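Local coordinates for titin (Homo sapiens, PDB 2A38), which spans the half-sarcomere of striated muscle as a giant scaffold, this N-terminal pair of immunoglobulin domains probably serving to fix it in the Z-disc, at residues T3-F8 with N84-T90; Q13-E19 with A93-A99; A23-I29 with G61-I67; T101-F106 with N180-T186. One frame throughout, in Å; residues are numbered along the deposited sequence.

Contact 1: T3-F8 with N84-T90; sequences TQAPTF and NGSGQAT
The first strand of the N-terminal immunoglobulin domain runs alongside the hairpin between its last two strands, 4-8 and 87-90 being nearly parallel (5°) with axes 5.3 Å apart. A5 faces S86 (CA-CA 4.4 Å) and P6 faces A89 (5.5 Å). T3, rotamer p, shares water 1 with S86: T3 OG1 is 2.8 Å and S86 OG 2.5 Å from it. Q4 O accepts from N84 ND2 at 2.8 Å. N84 opens the type I turn N84-G87, and its p rotamer also lets OD1 take S86 N at 2.8 Å in an Asx turn. G87 (phi 159°) calls for glycine: a CB would jam against the S86 carbonyl and crowd A5. P6 puts CD 3.1 Å from G87 O and CB 3.8 Å from A89 CB. F8, rotamer m, brings CE1 3.7 Å from A89 CB, which meets the ring edge. The strands belong to different sheets, so P6 and F8 packing on A89, one asparagine bond and a water bridge replace a backbone ladder.

Contact 2: Q13-E19 with A93-A99; sequences QSVVVLE and AELLVKA
Strands 15-18 and 93-98 pair in parallel, crossing at -28° with axes 4.4 Å apart, in the register V15-L95, V16-L96, V17-V97, L18-K98. This is the A'-G pairing of I-set immunoglobulin domains. A93 CB sits 3.7 Å from S14 N. E94 N donates to S14 OG (3.0 Å), and E94 O receives V15 N (3.1 Å). L95, chi1 t and chi2 p, sets CD1 3.6 Å from both V15 CG1 and V17 CG1, on the face that packs toward F25. L96 N reaches V15 O (2.9 Å), L96 O accepts V17 N (2.7 Å), and on the outer face L96 CD2 meets V16 CG2 at 3.7 Å. V97 CG2 lies 4.0 Å from V17 CG1. K98 N binds V17 O (2.6 Å) and K98 O accepts E19 N (2.8 Å). A99 CA comes 3.6 Å from E19 OE2. Main-chain bonds hold the strands; V15, V17, L95 and V97 make the inner face aliphatic, whereas the outer mixes V16, L18 and L96 with charged K98.

Contact 3: A23-I29 with G61-I67; sequences ATFEAHI and GRAKLTI. With CD (cadmium ion), chain D.
A cadmium ion sits on the outer face of this antiparallel pair, bound by E26 OE2 at 2.2 Å, H28 NE2 at 2.4 Å and water 2 at 2.3 Å. E26 and H28 are two residues apart on strand 23-29 and therefore share a face; chi1 t (E26) and m (H28) aim both at the metal. The same E26 OE2 forms a salt bridge with the extended R62, 2.9 Å from R62 NE and, more weakly, 3.4 Å from R62 NH2. R62 CG covers one face of the H28 ring, 4.0 Å from H28 CE1. Strands 23-29 and 62-67 are the B and E strands of the immunoglobulin sandwich, central in a four-strand sheet, with axes 4.8 Å apart at 164°. A23-I67, F25-L65 and A27-A63 are hydrogen-bonded pairs: A23 N to I67 O 3.0 Å, I67 N to A23 O 2.9 Å, F25 N to L65 O 3.1 Å, L65 N to F25 O 3.0 Å, A27 N to A63 O 3.0 Å and A63 N to A27 O 2.9 Å. T24-T66, E26-K64 and H28-R62 are the intervening non-hydrogen-bonded pairs. G61, at positive phi (73°), adds the last rung, I29 N to G61 O at 2.9 Å. The inner face carries A23, F25, A27, A63, L65 and I67; F25, A63 and L65 pack on W39 in the opposing sheet, and I29 CD1 touches A63 CB at 4.3 Å.

Contact 4: T101-F106 with N180-T186; sequences TAPPNF and NSVGRAT
P104, F106 and A185 make the apolar centre of this contact: P104 CB lies 4.1 Å from A185 CB, and F106, rotamer m, brings CE1 3.6 Å from the same methyl. F106 CE1 is also 3.6 Å from T186 N, which approaches the ring at its edge, and P104 O is 3.4 Å from A185 CB. The ring of P104 packs on the hairpin backbone, CD lying 3.3 Å from G183 O and 3.2 Å from N180 OD1. Next to it, P103 CB is 4.3 Å from both G183 CA and V182 CG2; a CB on G183 would clash with P103. Strand 102-106 runs nearly parallel to 183-186 (7°, axes 5.3 Å apart), with P103 beside G183 (CA-CA 4.7 Å) and P104 beside A185 (5.8 Å). In the second immunoglobulin domain these are the A strand and the start of the G strand, which belong to different sheets of the sandwich and meet without backbone hydrogen bonds. Farther out, V182, rotamer m, sets CG1 3.8 Å from T101 CB and CG2 3.4 Å from A102 O. N180, rotamer p, opens the type I turn N180-G183 that joins strands F and G; its OD1 accepts weak bonds from V182 N and G183 N, each 3.0 Å. N180 ND2 donates to A102 O at 2.8 Å and also to P131 O, linking strand 102-106 to the residue just after strand 119-130.

How the contacts relate
The chain enters through strand 4-8, and contact 1 closes when the hairpin at 84-90 returns beside it. Strand 15-18 opens contact 2, completed by 93-99; since 84-90 precedes 93-99, contacts 1 and 2 cross, and both use strand 87-98. Contact 3 opens and closes within both of those loops, joining two strands of the sheet that includes 4-8. F8 packs on I29 and A27, tying contact 1 to contact 3, and F25 packs on A93 and L95, tying contact 3 to contact 2 across the sandwich. Contact 4 follows in series in the second domain, closing the loop from 101-106 to 180-186 much as contact 1 does in the first, their centres about 52 Å apart.

Contact 1: T3-F8 with N84-T90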
loop_
_atom_site.group_PDB
_atom_site.type_symbol
_atom_site.label_atom_id
_atom_site.label_comp_id
_atom_site.label_asym_id
_atom_site.label_seq_id
_atom_site.Cartn_x
_atom_site.Cartn_y
_atom_site.Cartn_z
ATOM N N THR A 3 -11.876 -9.660 -45.231
ATOM C CA THR A 3 -11.407 -10.469 -44.113
ATOM C C THR A 3 -9.980 -9.969 -43.904
ATOM O O THR A 3 -9.303 -9.589 -44.859
ATOM C CB THR A 3 -11.343 -11.960 -44.449
ATOM O OG1 THR A 3 -10.383 -12.176 -45.487
ATOM C CG2 THR A 3 -12.695 -12.456 -44.893
ATOM N N GLN A 4 -9.511 -9.978 -42.666
ATOM C CA GLN A 4 -8.184 -9.465 -42.399
ATOM C C GLN A 4 -7.584 -10.063 -41.138
ATOM O O GLN A 4 -8.244 -10.124 -40.099
ATOM C CB GLN A 4 -8.297 -7.952 -42.298
ATOM C CG GLN A 4 -7.083 -7.227 -41.832
ATOM C CD GLN A 4 -7.340 -5.737 -41.782
ATOM O OE1 GLN A 4 -7.413 -5.072 -42.823
ATOM N NE2 GLN A 4 -7.512 -5.204 -40.574
ATOM N N ALA A 5 -6.339 -10.521 -41.246
ATOM C CA ALA A 5 -5.635 -11.119 -40.116
ATOM C C ALA A 5 -5.539 -10.075 -39.005
ATOM O O ALA A 5 -5.621 -8.873 -39.265
ATOM C CB ALA A 5 -4.243 -11.585 -40.542
ATOM N N PRO A 6 -5.369 -10.519 -37.750
ATOM C CA PRO A 6 -5.273 -9.601 -36.616
ATOM C C PRO A 6 -4.072 -8.673 -36.698
ATOM O O PRO A 6 -2.995 -9.072 -37.131
ATOM C CB PRO A 6 -5.194 -10.540 -35.419
ATOM C CG PRO A 6 -5.911 -11.774 -35.907
ATOM C CD PRO A 6 -5.350 -11.916 -37.286
ATOM N N THR A 7 -4.258 -7.440 -36.249
ATOM C CA THR A 7 -3.195 -6.445 -36.279
ATOM C C THR A 7 -3.369 -5.516 -35.084
ATOM O O THR A 7 -4.499 -5.236 -34.667
ATOM C CB THR A 7 -3.283 -5.583 -37.570
ATOM O OG1 THR A 7 -2.111 -4.771 -37.697
ATOM C CG2 THR A 7 -4.487 -4.655 -37.504
ATOM N N PHE A 8 -2.257 -5.052 -34.524
ATOM C CA PHE A 8 -2.337 -4.123 -33.415
ATOM C C PHE A 8 -2.156 -2.720 -33.954
ATOM O O PHE A 8 -1.080 -2.362 -34.414
ATOM C CB PHE A 8 -1.264 -4.411 -32.373
ATOM C CG PHE A 8 -1.565 -5.593 -31.532
ATOM C CD1 PHE A 8 -1.278 -6.874 -31.985
ATOM C CD2 PHE A 8 -2.193 -5.438 -30.306
ATOM C CE1 PHE A 8 -1.616 -7.989 -31.225
ATOM C CE2 PHE A 8 -2.534 -6.547 -29.544
ATOM C CZ PHE A 8 -2.245 -7.825 -30.006
ATOM N N ASN A 84 -8.065 -14.966 -35.447
ATOM C CA ASN A 84 -9.244 -15.130 -36.297
ATOM C C ASN A 84 -8.852 -16.104 -37.406
ATOM O O ASN A 84 -7.744 -16.650 -37.391
ATOM C CB ASN A 84 -9.791 -13.792 -36.852
ATOM C CG ASN A 84 -8.897 -13.148 -37.897
ATOM O OD1 ASN A 84 -7.999 -13.773 -38.446
ATOM N ND2 ASN A 84 -9.159 -11.879 -38.187
ATOM N N GLY A 85 -9.751 -16.336 -38.356
ATOM C CA GLY A 85 -9.462 -17.278 -39.425
ATOM C C GLY A 85 -8.248 -16.978 -40.277
ATOM O O GLY A 85 -7.608 -17.903 -40.787
ATOM N N SER A 86 -7.927 -15.693 -40.425
ATOM C CA SER A 86 -6.804 -15.248 -41.248
ATOM C C SER A 86 -5.432 -15.272 -40.596
ATOM O O SER A 86 -4.422 -15.142 -41.278
ATOM C CB SER A 86 -7.064 -13.833 -41.766
ATOM O OG SER A 86 -8.172 -13.800 -42.642
ATOM N N GLY A 87 -5.376 -15.414 -39.283
ATOM C CA GLY A 87 -4.079 -15.437 -38.647
ATOM C C GLY A 87 -4.136 -15.095 -37.178
ATOM O O GLY A 87 -5.213 -14.944 -36.601
ATOM N N GLN A 88 -2.958 -14.961 -36.578
ATOM C CA GLN A 88 -2.839 -14.655 -35.167
ATOM C C GLN A 88 -1.767 -13.611 -34.936
ATOM O O GLN A 88 -0.731 -13.620 -35.596
ATOM C CB GLN A 88 -2.490 -15.931 -34.403
ATOM C CG GLN A 88 -2.145 -15.724 -32.949
ATOM C CD GLN A 88 -1.808 -17.026 -32.253
ATOM O OE1 GLN A 88 -2.696 -17.786 -31.863
ATOM N NE2 GLN A 88 -0.516 -17.301 -32.109
ATOM N N ALA A 89 -2.019 -12.715 -33.987
ATOM C CA ALA A 89 -1.073 -11.654 -33.651
ATOM C C ALA A 89 -0.835 -11.644 -32.150
ATOM O O ALA A 89 -1.699 -12.027 -31.379
ATOM C CB ALA A 89 -1.615 -10.296 -34.102
ATOM N N THR A 90 0.347 -11.205 -31.741
ATOM C CA THR A 90 0.688 -11.136 -30.333
ATOM C C THR A 90 1.420 -9.832 -30.073
ATOM O O THR A 90 2.153 -9.352 -30.927
ATOM C CB THR A 90 1.598 -12.306 -29.933
ATOM O OG1 THR A 90 0.870 -13.531 -30.056
ATOM C CG2 THR A 90 2.084 -12.153 -28.506
HETATM O O HOH W 1 -7.704 -12.482 -44.740
#

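Contact 2: Q13-E19 with A93-A99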
loop_
_atom_site.group_PDB
_atom_site.type_symbol
_atom_site.label_atom_id
_atom_site.label_comp_id
_atom_site.label_asym_id
_atom_site.label_seq_id
_atom_site.Cartn_x
_atom_site.Cartn_y
_atom_site.Cartn_z
ATOM N N GLN A 13 2.201 -1.016 -24.209
ATOM C CA GLN A 13 3.348 -0.209 -23.810
ATOM C C GLN A 13 3.815 -0.654 -22.426
ATOM O O GLN A 13 3.014 -0.776 -21.498
ATOM C CB GLN A 13 2.987 1.285 -23.791
ATOM C CG GLN A 13 2.826 1.931 -25.175
ATOM C CD GLN A 13 4.111 1.902 -26.026
ATOM O OE1 GLN A 13 5.156 2.438 -25.632
ATOM N NE2 GLN A 13 4.028 1.279 -27.200
ATOM N N SER A 14 5.108 -0.927 -22.296
ATOM C CA SER A 14 5.658 -1.334 -21.013
ATOM C C SER A 14 5.375 -0.219 -20.020
ATOM O O SER A 14 5.344 0.955 -20.391
ATOM C CB SER A 14 7.165 -1.559 -21.121
ATOM O OG SER A 14 7.444 -2.739 -21.855
ATOM N N VAL A 15 5.168 -0.580 -18.759
ATOM C CA VAL A 15 4.869 0.422 -17.753
ATOM C C VAL A 15 5.483 0.151 -16.377
ATOM O O VAL A 15 5.546 -0.989 -15.910
ATOM C CB VAL A 15 3.338 0.585 -17.600
ATOM C CG1 VAL A 15 2.730 -0.703 -17.095
ATOM C CG2 VAL A 15 3.025 1.735 -16.665
ATOM N N VAL A 16 5.963 1.219 -15.751
ATOM C CA VAL A 16 6.538 1.141 -14.416
ATOM C C VAL A 16 5.484 1.727 -13.496
ATOM O O VAL A 16 5.172 2.916 -13.567
ATOM C CB VAL A 16 7.822 1.976 -14.281
ATOM C CG1 VAL A 16 8.360 1.870 -12.858
ATOM C CG2 VAL A 16 8.857 1.491 -15.274
ATOM N N VAL A 17 4.922 0.882 -12.646
ATOM C CA VAL A 17 3.893 1.329 -11.732
ATOM C C VAL A 17 4.351 1.227 -10.277
ATOM O O VAL A 17 5.159 0.371 -9.914
ATOM C CB VAL A 17 2.587 0.515 -11.938
ATOM C CG1 VAL A 17 2.792 -0.929 -11.512
ATOM C CG2 VAL A 17 1.451 1.151 -11.163
ATOM N N LEU A 18 3.818 2.126 -9.458
ATOM C CA LEU A 18 4.125 2.199 -8.037
ATOM C C LEU A 18 3.243 1.220 -7.267
ATOM O O LEU A 18 2.028 1.215 -7.446
ATOM C CB LEU A 18 3.857 3.622 -7.554
ATOM C CG LEU A 18 4.349 4.042 -6.175
ATOM C CD1 LEU A 18 5.877 3.984 -6.124
ATOM C CD2 LEU A 18 3.854 5.453 -5.901
ATOM N N GLU A 19 3.847 0.392 -6.419
ATOM C CA GLU A 19 3.080 -0.570 -5.632
ATOM C C GLU A 19 1.771 0.010 -5.130
ATOM O O GLU A 19 1.709 1.170 -4.726
ATOM C CB GLU A 19 3.856 -1.014 -4.409
ATOM C CG GLU A 19 4.795 -2.152 -4.607
ATOM C CD GLU A 19 5.071 -2.836 -3.290
ATOM O OE1 GLU A 19 4.182 -3.587 -2.821
ATOM O OE2 GLU A 19 6.160 -2.600 -2.712
ATOM N N ALA A 93 4.489 -6.785 -23.533
ATOM C CA ALA A 93 5.073 -5.653 -22.813
ATOM C C ALA A 93 5.474 -6.113 -21.421
ATOM O O ALA A 93 5.090 -7.191 -20.978
ATOM C CB ALA A 93 4.071 -4.502 -22.711
ATOM N N GLU A 94 6.241 -5.290 -20.722
ATOM C CA GLU A 94 6.678 -5.658 -19.388
ATOM C C GLU A 94 6.121 -4.722 -18.322
ATOM O O GLU A 94 6.005 -3.513 -18.534
ATOM C CB GLU A 94 8.201 -5.658 -19.329
ATOM C CG GLU A 94 8.756 -6.181 -18.028
ATOM C CD GLU A 94 10.194 -5.737 -17.788
ATOM O OE1 GLU A 94 11.044 -5.958 -18.684
ATOM O OE2 GLU A 94 10.471 -5.165 -16.702
ATOM N N LEU A 95 5.756 -5.293 -17.181
ATOM C CA LEU A 95 5.239 -4.506 -16.070
ATOM C C LEU A 95 6.309 -4.462 -14.973
ATOM O O LEU A 95 6.724 -5.499 -14.459
ATOM C CB LEU A 95 3.954 -5.131 -15.517
ATOM C CG LEU A 95 3.425 -4.533 -14.204
ATOM C CD1 LEU A 95 3.096 -3.067 -14.398
ATOM C CD2 LEU A 95 2.193 -5.293 -13.744
ATOM N N LEU A 96 6.766 -3.260 -14.641
ATOM C CA LEU A 96 7.777 -3.081 -13.604
ATOM C C LEU A 96 7.140 -2.372 -12.420
ATOM O O LEU A 96 6.640 -1.256 -12.554
ATOM C CB LEU A 96 8.942 -2.253 -14.141
ATOM C CG LEU A 96 9.981 -1.837 -13.098
ATOM C CD1 LEU A 96 10.507 -3.074 -12.380
ATOM C CD2 LEU A 96 11.115 -1.064 -13.777
ATOM N N VAL A 97 7.151 -3.021 -11.262
ATOM C CA VAL A 97 6.544 -2.441 -10.070
ATOM C C VAL A 97 7.574 -1.785 -9.154
ATOM O O VAL A 97 8.521 -2.430 -8.703
ATOM C CB VAL A 97 5.769 -3.512 -9.278
ATOM C CG1 VAL A 97 5.086 -2.885 -8.074
ATOM C CG2 VAL A 97 4.752 -4.179 -10.187
ATOM N N LYS A 98 7.373 -0.496 -8.886
ATOM C CA LYS A 98 8.269 0.276 -8.026
ATOM C C LYS A 98 7.820 0.214 -6.568
ATOM O O LYS A 98 6.664 0.489 -6.251
ATOM C CB LYS A 98 8.317 1.737 -8.499
ATOM C CG LYS A 98 9.134 2.666 -7.608
ATOM C CD LYS A 98 10.558 2.144 -7.420
ATOM C CE LYS A 98 11.272 2.856 -6.273
ATOM N NZ LYS A 98 12.568 2.203 -5.927
ATOM N N ALA A 99 8.746 -0.156 -5.686
ATOM C CA ALA A 99 8.462 -0.257 -4.254
ATOM C C ALA A 99 7.941 1.066 -3.699
ATOM O O ALA A 99 8.473 2.138 -3.997
ATOM C CB ALA A 99 9.716 -0.675 -3.503
#

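Contact 3: A23-I29 with G61-I67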
loop_
_atom_site.group_PDB
_atom_site.type_symbol
_atom_site.label_atom_id
_atom_site.label_comp_id
_atom_site.label_asym_id
_atom_site.label_seq_id
_atom_site.Cartn_x
_atom_site.Cartn_y
_atom_site.Cartn_z
ATOM N N ALA A 23 -2.550 -0.436 -12.320
ATOM C CA ALA A 23 -1.762 -0.667 -13.531
ATOM C C ALA A 23 -2.693 -1.010 -14.680
ATOM O O ALA A 23 -3.626 -1.802 -14.526
ATOM C CB ALA A 23 -0.761 -1.801 -13.318
ATOM N N THR A 24 -2.436 -0.406 -15.833
ATOM C CA THR A 24 -3.262 -0.654 -16.995
ATOM C C THR A 24 -2.483 -0.890 -18.275
ATOM O O THR A 24 -1.597 -0.112 -18.646
ATOM C CB THR A 24 -4.232 0.508 -17.255
ATOM O OG1 THR A 24 -4.888 0.862 -16.032
ATOM C CG2 THR A 24 -5.288 0.092 -18.275
ATOM N N PHE A 25 -2.825 -1.994 -18.930
ATOM C CA PHE A 25 -2.264 -2.379 -20.213
ATOM C C PHE A 25 -3.441 -2.198 -21.165
ATOM O O PHE A 25 -4.545 -2.651 -20.878
ATOM C CB PHE A 25 -1.829 -3.845 -20.195
ATOM C CG PHE A 25 -0.435 -4.059 -19.687
ATOM C CD1 PHE A 25 -0.196 -4.892 -18.601
ATOM C CD2 PHE A 25 0.647 -3.433 -20.307
ATOM C CE1 PHE A 25 1.104 -5.102 -18.139
ATOM C CE2 PHE A 25 1.955 -3.637 -19.853
ATOM C CZ PHE A 25 2.182 -4.471 -18.768
ATOM N N GLU A 26 -3.217 -1.516 -22.279
ATOM C CA GLU A 26 -4.276 -1.293 -23.249
ATOM C C GLU A 26 -3.705 -1.455 -24.652
ATOM O O GLU A 26 -2.537 -1.168 -24.895
ATOM C CB GLU A 26 -4.864 0.109 -23.080
ATOM C CG GLU A 26 -6.001 0.433 -24.046
ATOM C CD GLU A 26 -5.664 1.581 -24.991
ATOM O OE1 GLU A 26 -4.590 1.534 -25.635
ATOM O OE2 GLU A 26 -6.472 2.528 -25.098
ATOM N N ALA A 27 -4.533 -1.919 -25.576
ATOM C CA ALA A 27 -4.095 -2.115 -26.939
ATOM C C ALA A 27 -5.286 -1.981 -27.860
ATOM O O ALA A 27 -6.419 -2.141 -27.439
ATOM C CB ALA A 27 -3.485 -3.493 -27.088
ATOM N N HIS A 28 -5.025 -1.660 -29.114
ATOM C CA HIS A 28 -6.080 -1.555 -30.096
ATOM C C HIS A 28 -5.807 -2.639 -31.094
ATOM O O HIS A 28 -4.711 -2.736 -31.644
ATOM C CB HIS A 28 -6.063 -0.198 -30.775
ATOM C CG HIS A 28 -6.632 0.887 -29.925
ATOM N ND1 HIS A 28 -7.945 1.294 -30.026
ATOM C CD2 HIS A 28 -6.091 1.601 -28.915
ATOM C CE1 HIS A 28 -8.186 2.213 -29.114
ATOM N NE2 HIS A 28 -7.079 2.419 -28.426
ATOM N N ILE A 29 -6.813 -3.462 -31.319
ATOM C CA ILE A 29 -6.673 -4.566 -32.233
ATOM C C ILE A 29 -7.658 -4.440 -33.373
ATOM O O ILE A 29 -8.833 -4.125 -33.165
ATOM C CB ILE A 29 -6.917 -5.891 -31.501
ATOM C CG1 ILE A 29 -5.907 -6.024 -30.361
ATOM C CG2 ILE A 29 -6.829 -7.055 -32.484
ATOM C CD1 ILE A 29 -6.147 -7.202 -29.462
ATOM N N GLY A 61 -12.819 -2.742 -30.277
ATOM C CA GLY A 61 -11.469 -2.992 -30.749
ATOM C C GLY A 61 -10.404 -2.577 -29.753
ATOM O O GLY A 61 -9.222 -2.569 -30.072
ATOM N N ARG A 62 -10.826 -2.231 -28.542
ATOM C CA ARG A 62 -9.903 -1.824 -27.497
ATOM C C ARG A 62 -9.855 -2.896 -26.410
ATOM O O ARG A 62 -10.859 -3.174 -25.765
ATOM C CB ARG A 62 -10.358 -0.505 -26.886
ATOM C CG ARG A 62 -9.373 0.095 -25.894
ATOM C CD ARG A 62 -10.077 1.035 -24.922
ATOM N NE ARG A 62 -9.143 1.905 -24.213
ATOM C CZ ARG A 62 -9.500 2.753 -23.251
ATOM N NH1 ARG A 62 -10.772 2.836 -22.880
ATOM N NH2 ARG A 62 -8.594 3.533 -22.669
ATOM N N ALA A 63 -8.694 -3.514 -26.223
ATOM C CA ALA A 63 -8.538 -4.535 -25.192
ATOM C C ALA A 63 -7.848 -3.871 -24.011
ATOM O O ALA A 63 -6.871 -3.146 -24.185
ATOM C CB ALA A 63 -7.692 -5.688 -25.699
ATOM N N LYS A 64 -8.357 -4.120 -22.812
ATOM C CA LYS A 64 -7.784 -3.535 -21.613
ATOM C C LYS A 64 -7.698 -4.531 -20.468
ATOM O O LYS A 64 -8.598 -5.341 -20.262
ATOM C CB LYS A 64 -8.611 -2.318 -21.196
ATOM C CG LYS A 64 -8.212 -1.709 -19.862
ATOM C CD LYS A 64 -8.764 -0.302 -19.713
ATOM C CE LYS A 64 -8.164 0.606 -20.776
ATOM N NZ LYS A 64 -8.463 2.043 -20.541
ATOM N N LEU A 65 -6.585 -4.470 -19.744
ATOM C CA LEU A 65 -6.343 -5.326 -18.592
ATOM C C LEU A 65 -5.941 -4.399 -17.455
ATOM O O LEU A 65 -4.905 -3.745 -17.521
ATOM C CB LEU A 65 -5.213 -6.318 -18.873
ATOM C CG LEU A 65 -4.944 -7.318 -17.746
ATOM C CD1 LEU A 65 -4.290 -8.561 -18.309
ATOM C CD2 LEU A 65 -4.073 -6.678 -16.683
ATOM N N THR A 66 -6.761 -4.338 -16.416
ATOM C CA THR A 66 -6.470 -3.462 -15.291
ATOM C C THR A 66 -6.302 -4.205 -13.980
ATOM O O THR A 66 -7.116 -5.057 -13.630
ATOM C CB THR A 66 -7.586 -2.412 -15.098
ATOM O OG1 THR A 66 -7.661 -1.572 -16.259
ATOM C CG2 THR A 66 -7.305 -1.549 -13.872
ATOM N N ILE A 67 -5.228 -3.884 -13.268
ATOM C CA ILE A 67 -4.975 -4.476 -11.964
ATOM C C ILE A 67 -5.188 -3.332 -10.980
ATOM O O ILE A 67 -4.424 -2.368 -10.977
ATOM C CB ILE A 67 -3.532 -4.988 -11.831
ATOM C CG1 ILE A 67 -3.229 -5.988 -12.948
ATOM C CG2 ILE A 67 -3.344 -5.648 -10.472
ATOM C CD1 ILE A 67 -1.824 -6.543 -12.915
HETATM CD CD CD D . -6.646 4.012 -26.665
HETATM O O HOH W 2 -4.370 3.659 -26.703
#

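Contact 4: T101-F106 with N180-T186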
loop_
_atom_site.group_PDB
_atom_site.type_symbol
_atom_site.label_atom_id
_atom_site.label_comp_id
_atom_site.label_asym_id
_atom_site.label_seq_id
_atom_site.Cartn_x
_atom_site.Cartn_y
_atom_site.Cartn_z
ATOM N N THR A 101 6.984 3.691 -0.565
ATOM C CA THR A 101 7.467 4.085 0.751
ATOM C C THR A 101 6.775 5.361 1.217
ATOM O O THR A 101 6.298 6.159 0.409
ATOM C CB THR A 101 8.997 4.319 0.764
ATOM O OG1 THR A 101 9.353 5.257 -0.263
ATOM C CG2 THR A 101 9.742 3.006 0.552
ATOM N N ALA A 102 6.725 5.539 2.530
ATOM C CA ALA A 102 6.098 6.700 3.145
ATOM C C ALA A 102 6.754 6.893 4.503
ATOM O O ALA A 102 6.927 5.934 5.247
ATOM C CB ALA A 102 4.606 6.456 3.321
ATOM N N PRO A 103 7.142 8.128 4.842
ATOM C CA PRO A 103 7.775 8.344 6.147
ATOM C C PRO A 103 6.741 8.153 7.254
ATOM O O PRO A 103 5.535 8.155 6.989
ATOM C CB PRO A 103 8.266 9.782 6.052
ATOM C CG PRO A 103 7.188 10.424 5.220
ATOM C CD PRO A 103 6.946 9.403 4.128
ATOM N N PRO A 104 7.193 7.973 8.508
ATOM C CA PRO A 104 6.246 7.788 9.612
ATOM C C PRO A 104 5.358 9.022 9.750
ATOM O O PRO A 104 5.818 10.156 9.647
ATOM C CB PRO A 104 7.157 7.595 10.816
ATOM C CG PRO A 104 8.407 7.000 10.202
ATOM C CD PRO A 104 8.582 7.852 8.985
ATOM N N ASN A 105 4.080 8.790 9.989
ATOM C CA ASN A 105 3.133 9.873 10.120
ATOM C C ASN A 105 2.203 9.634 11.302
ATOM O O ASN A 105 1.701 8.529 11.490
ATOM C CB ASN A 105 2.327 9.985 8.835
ATOM C CG ASN A 105 1.265 11.054 8.910
ATOM O OD1 ASN A 105 1.555 12.207 9.242
ATOM N ND2 ASN A 105 0.024 10.682 8.598
ATOM N N PHE A 106 1.994 10.665 12.115
ATOM C CA PHE A 106 1.103 10.537 13.257
ATOM C C PHE A 106 -0.307 10.941 12.875
ATOM O O PHE A 106 -0.608 12.127 12.765
ATOM C CB PHE A 106 1.567 11.411 14.416
ATOM C CG PHE A 106 2.771 10.881 15.115
ATOM C CD1 PHE A 106 4.036 11.331 14.785
ATOM C CD2 PHE A 106 2.644 9.880 16.068
ATOM C CE1 PHE A 106 5.155 10.787 15.393
ATOM C CE2 PHE A 106 3.759 9.335 16.675
ATOM C CZ PHE A 106 5.011 9.785 16.338
ATOM N N ASN A 180 11.482 4.877 10.194
ATOM C CA ASN A 180 11.515 3.831 9.183
ATOM C C ASN A 180 12.610 4.267 8.222
ATOM O O ASN A 180 13.231 5.312 8.437
ATOM C CB ASN A 180 10.147 3.571 8.517
ATOM C CG ASN A 180 9.705 4.663 7.583
ATOM O OD1 ASN A 180 10.379 5.666 7.405
ATOM N ND2 ASN A 180 8.547 4.462 6.971
ATOM N N SER A 181 12.888 3.467 7.204
ATOM C CA SER A 181 13.968 3.780 6.271
ATOM C C SER A 181 13.875 5.143 5.596
ATOM O O SER A 181 14.897 5.719 5.214
ATOM C CB SER A 181 14.060 2.693 5.194
ATOM O OG SER A 181 12.879 2.666 4.403
ATOM N N VAL A 182 12.668 5.667 5.433
ATOM C CA VAL A 182 12.534 6.950 4.773
ATOM C C VAL A 182 12.380 8.173 5.656
ATOM O O VAL A 182 12.380 9.291 5.150
ATOM C CB VAL A 182 11.382 6.939 3.743
ATOM C CG1 VAL A 182 11.820 6.159 2.528
ATOM C CG2 VAL A 182 10.136 6.319 4.333
ATOM N N GLY A 183 12.263 7.990 6.966
ATOM C CA GLY A 183 12.129 9.157 7.811
ATOM C C GLY A 183 11.878 8.913 9.281
ATOM O O GLY A 183 11.764 7.779 9.741
ATOM N N ARG A 184 11.800 10.013 10.020
ATOM C CA ARG A 184 11.550 9.977 11.447
ATOM C C ARG A 184 10.551 11.067 11.796
ATOM O O ARG A 184 10.608 12.170 11.267
ATOM C CB ARG A 184 12.837 10.216 12.235
ATOM C CG ARG A 184 12.649 10.097 13.748
ATOM C CD ARG A 184 13.863 10.621 14.483
ATOM N NE ARG A 184 14.049 12.038 14.203
ATOM C CZ ARG A 184 15.195 12.684 14.376
ATOM N NH1 ARG A 184 16.262 12.030 14.822
ATOM N NH2 ARG A 184 15.277 13.987 14.111
ATOM N N ALA A 185 9.632 10.737 12.689
ATOM C CA ALA A 185 8.619 11.667 13.144
ATOM C C ALA A 185 8.580 11.568 14.667
ATOM O O ALA A 185 8.829 10.498 15.226
ATOM C CB ALA A 185 7.273 11.281 12.562
ATOM N N THR A 186 8.278 12.674 15.340
ATOM C CA THR A 186 8.186 12.651 16.792
ATOM C C THR A 186 6.950 13.406 17.244
ATOM O O THR A 186 6.511 14.346 16.593
ATOM C CB THR A 186 9.436 13.260 17.470
ATOM O OG1 THR A 186 9.466 14.675 17.242
ATOM C CG2 THR A 186 10.704 12.634 16.907
#